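Local coordinates for protein cyanophycinase-like exopeptidase (actinobacterium SCGC AAA027-L06, PDB 6NQC) that probably hydrolyses peptide bonds as a serine peptidase of family S51, the family of cyanophycinase-like exopeptidases, at residues T134-W137 against Q138-E142; W196-D199 against S200-K203. All coordinates share one frame; numbering follows the deposited sequence.

Contact 1: T134-W137 against Q138-E142; sequences TPLW and QGIYE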
# COMPACT_ATOMS: atom_id res chain seq x y z
N THR A 134 4.32 -15.87 -2.42
CA THR A 134 4.73 -16.13 -3.78
C THR A 134 6.16 -15.64 -3.97
O THR A 134 6.64 -14.77 -3.24
CB THR A 134 3.85 -15.43 -4.82
OG1 THR A 134 3.94 -14.01 -4.57
CG2 THR A 134 2.42 -15.88 -4.78
N PRO A 135 6.84 -16.12 -5.01
CA PRO A 135 8.17 -15.58 -5.28
C PRO A 135 8.13 -14.09 -5.55
O PRO A 135 9.04 -13.36 -5.15
CB PRO A 135 8.65 -16.40 -6.49
CG PRO A 135 7.50 -17.17 -6.97
CD PRO A 135 6.49 -17.27 -5.88
N LEU A 136 7.07 -13.59 -6.20
CA LEU A 136 6.98 -12.15 -6.47
C LEU A 136 6.91 -11.35 -5.17
O LEU A 136 7.59 -10.32 -5.02
CB LEU A 136 5.76 -11.87 -7.35
CG LEU A 136 5.63 -10.40 -7.75
CD1 LEU A 136 6.58 -10.12 -8.89
CD2 LEU A 136 4.22 -10.06 -8.12
N TRP A 137 6.09 -11.80 -4.23
CA TRP A 137 6.02 -11.10 -2.95
C TRP A 137 7.37 -11.13 -2.24
O TRP A 137 7.80 -10.14 -1.66
CB TRP A 137 4.92 -11.72 -2.05
CG TRP A 137 5.16 -11.22 -0.69
CD1 TRP A 137 5.67 -11.90 0.37
CD2 TRP A 137 4.99 -9.87 -0.26
NE1 TRP A 137 5.85 -11.05 1.43
CE2 TRP A 137 5.42 -9.80 1.08
CE3 TRP A 137 4.55 -8.70 -0.88
CZ2 TRP A 137 5.42 -8.62 1.81
CZ3 TRP A 137 4.54 -7.53 -0.15
CH2 TRP A 137 4.96 -7.50 1.18
N GLN A 138 8.07 -12.28 -2.26
CA GLN A 138 9.37 -12.34 -1.60
C GLN A 138 10.33 -11.33 -2.24
O GLN A 138 11.09 -10.65 -1.54
CB GLN A 138 9.90 -13.77 -1.65
CG GLN A 138 11.07 -14.03 -0.72
CD GLN A 138 10.78 -13.63 0.71
OE1 GLN A 138 9.63 -13.65 1.15
NE2 GLN A 138 11.82 -13.22 1.43
N GLY A 139 10.31 -11.21 -3.57
CA GLY A 139 11.08 -10.16 -4.24
C GLY A 139 10.72 -8.75 -3.78
O GLY A 139 11.61 -7.93 -3.51
N ILE A 140 9.43 -8.44 -3.73
CA ILE A 140 8.99 -7.13 -3.26
C ILE A 140 9.47 -6.87 -1.84
O ILE A 140 9.95 -5.78 -1.51
CB ILE A 140 7.46 -7.02 -3.37
CG1 ILE A 140 7.03 -7.16 -4.82
CG2 ILE A 140 6.97 -5.69 -2.74
CD1 ILE A 140 5.57 -7.43 -5.01
N TYR A 141 9.37 -7.89 -0.98
CA TYR A 141 9.80 -7.78 0.40
C TYR A 141 11.29 -7.51 0.48
O TYR A 141 11.74 -6.59 1.18
CB TYR A 141 9.43 -9.06 1.15
CG TYR A 141 9.89 -9.08 2.58
CD1 TYR A 141 9.23 -8.33 3.54
CD2 TYR A 141 10.99 -9.81 2.98
CE1 TYR A 141 9.63 -8.32 4.85
CE2 TYR A 141 11.41 -9.79 4.29
CZ TYR A 141 10.71 -9.05 5.24
OH TYR A 141 11.11 -9.03 6.56
N GLU A 142 12.08 -8.29 -0.25
CA GLU A 142 13.52 -8.08 -0.29
C GLU A 142 13.86 -6.69 -0.80
O GLU A 142 14.77 -6.03 -0.27
CB GLU A 142 14.18 -9.14 -1.15
CG GLU A 142 14.30 -10.54 -0.50
CD GLU A 142 14.67 -11.59 -1.53
OE1 GLU A 142 15.10 -11.23 -2.66
OE2 GLU A 142 14.51 -12.78 -1.22
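Trp-137, in the first turn of helix 135-145, has Ile-140 and Tyr-141 packed against its indole, and this is the tight side of the contact. CG of the tryptophan stands anti to the backbone N (chi1 165°), which swings the ring outward and toward the next turn, over Ile-140 and Tyr-141. CB of Tyr-141 sits above the plane of the indole, offset toward the rim of the ring, 4.1 Å from Trp-137 CE2. CG2 of Ile-140 reaches the six-membered ring at Trp-137 CZ3 (4.0 Å), the two side chains crossing at about a right angle. The other branch of Ile-140 runs back along the helix, where its CD1 meets Leu-136 CG at 4.0 Å. Phe-178 stacks with the indole from outside the helix, while Ile-117 and Phe-119 of strand 116-119 touch Ile-140. Without the indole, as with an alanine here, Phe-178 would probably lose its stacking partner and a gap would open beside Ile-140 CG2 and Tyr-141 CB.

Pro-135 and Gln-138 form the loose, solvent-facing side. The chain of Gln-138 bends at chi2, and its OE1 comes no nearer to the indole than 4.4 Å, at Trp-137 CD1. Beneath both sides the backbone is regular: Gln-138 N bonds to Thr-134 O at 3.0 Å, and Tyr-141 N to Trp-137 O at 2.8 Å, with the two intervening bonds of the same kind. Thr-134 closes the start of the helix, its OG1 accepting from Trp-137 N over 3.1 Å in a nearly straight bond (165°). That hydroxyl also bonds to the carbonyl of Leu-131. A threonine N-cap with proline next to it is a classic helix N-terminus; the buried Trp-137 and Ile-140 against strand 116-119, contrasted with exposed Pro-135 and Gln-138, mark an amphipathic helix on the sheet of an alpha/beta fold.

Contact 2: W196-D199 against S200-K203; sequences WIPD and SAAK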
# COMPACT_ATOMS: atom_id res chain seq x y z
N TRP A 196 -21.13 3.05 2.79
CA TRP A 196 -21.30 2.05 1.76
C TRP A 196 -21.68 0.66 2.29
O TRP A 196 -22.05 -0.21 1.49
CB TRP A 196 -20.03 1.88 0.92
CG TRP A 196 -19.50 3.10 0.29
CD1 TRP A 196 -20.22 4.19 -0.12
CD2 TRP A 196 -18.13 3.37 -0.02
NE1 TRP A 196 -19.38 5.14 -0.64
CE2 TRP A 196 -18.09 4.66 -0.62
CE3 TRP A 196 -16.92 2.65 0.15
CZ2 TRP A 196 -16.88 5.25 -1.05
CZ3 TRP A 196 -15.72 3.24 -0.28
CH2 TRP A 196 -15.72 4.52 -0.88
N ILE A 197 -21.60 0.45 3.60
CA ILE A 197 -21.76 -0.89 4.15
C ILE A 197 -22.74 -0.86 5.32
O ILE A 197 -22.86 0.16 6.00
CB ILE A 197 -20.41 -1.48 4.61
CG1 ILE A 197 -19.80 -0.65 5.75
CG2 ILE A 197 -19.41 -1.60 3.45
CD1 ILE A 197 -18.50 -1.27 6.35
N PRO A 198 -23.38 -1.96 5.64
CA PRO A 198 -24.31 -1.99 6.77
C PRO A 198 -23.56 -2.05 8.10
O PRO A 198 -22.34 -2.23 8.17
CB PRO A 198 -25.13 -3.26 6.52
CG PRO A 198 -24.25 -4.14 5.73
CD PRO A 198 -23.30 -3.26 4.93
N ASP A 199 -24.32 -1.84 9.17
CA ASP A 199 -23.73 -1.79 10.51
C ASP A 199 -22.99 -3.08 10.85
O ASP A 199 -21.94 -3.05 11.54
CB ASP A 199 -24.80 -1.53 11.56
CG ASP A 199 -25.40 -0.14 11.46
OD1 ASP A 199 -24.89 0.66 10.64
OD2 ASP A 199 -26.37 0.14 12.19
N SER A 200 -23.53 -4.21 10.39
CA SER A 200 -22.91 -5.50 10.67
C SER A 200 -21.50 -5.56 10.09
O SER A 200 -20.55 -6.01 10.76
CB SER A 200 -23.78 -6.62 10.09
OG SER A 200 -23.60 -6.76 8.69
N ALA A 201 -21.35 -5.07 8.85
CA ALA A 201 -20.04 -5.00 8.21
C ALA A 201 -19.13 -4.01 8.90
O ALA A 201 -17.92 -4.27 9.06
CB ALA A 201 -20.24 -4.64 6.74
N ALA A 202 -19.67 -2.86 9.28
CA ALA A 202 -18.89 -1.85 9.96
C ALA A 202 -18.27 -2.39 11.23
O ALA A 202 -17.16 -2.00 11.59
CB ALA A 202 -19.76 -0.63 10.26
N LYS A 203 -18.99 -3.26 11.96
CA LYS A 203 -18.49 -3.76 13.23
C LYS A 203 -17.26 -4.63 13.02
O LYS A 203 -16.33 -4.62 13.85
CB LYS A 203 -19.57 -4.55 13.98
CG LYS A 203 -20.72 -3.68 14.51
CD LYS A 203 -21.91 -4.49 15.04
CE LYS A 203 -23.18 -3.63 15.17
NZ LYS A 203 -24.32 -4.12 14.30
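Ala-202 N donates to Pro-198 O at 3.0 Å in a fairly straight bond (162°), and this link closes the first turn of helix 199-205. The next one, from Lys-203 N to Asp-199 O, has the same length but is more bent, at 143°, and its donor is tilted from the carbonyl plane. Pro-198 occupies the N-cap position, where its carbonyl accepts the helical bond.

The side chain of Lys-203 then folds back over the same Asp-199 carbonyl: its CG lies 3.3 Å from Asp-199 O, and a bend at chi4 leaves NZ 3.8 Å from Asp-199 CB. The ammonium and the carboxylate do not meet, since Asp-199 OD2 and Lys-203 NZ are 5.2 Å apart.

Farther round the turn the packing is apolar. Ile-197 places CG1 between its backbone N and carbonyl carbon (chi1 63°), a rotation that carries CD1 over the helix start to 3.5 Å from Ala-202 N. The same methyl touches CB of Ala-201, which also packs on the ring of Pro-198 through CD at 3.8 Å. Phe-167 touches Ala-201 and Phe-194 touches Ala-202, both from loops. The chemistry thus implies a surface helix start held by backbone bonds and small apolar contacts, with the opposite charges of Asp-199 and Lys-203 probably adding at most a mild electrostatic attraction.

In the fold
Contacts 1 and 2 occupy separate parts of the single chain, with centres 33 Å apart and nearest atoms about 23 Å apart, so they do not touch. Both are helix starts, and they follow in series: 134-142 is complete before 196-203 begins. The centre of contact 1, packed on strand 116-119 of the large mixed sheet, is about 14 Å from the centre of the chain; that of contact 2, a surface feature, is about 23 Å from it. Between them in sequence come Ser-154 and His-189 of a probable Ser-His-Glu triad, which Glu-219 would complete after contact 2. Neither contact includes a member of that triad.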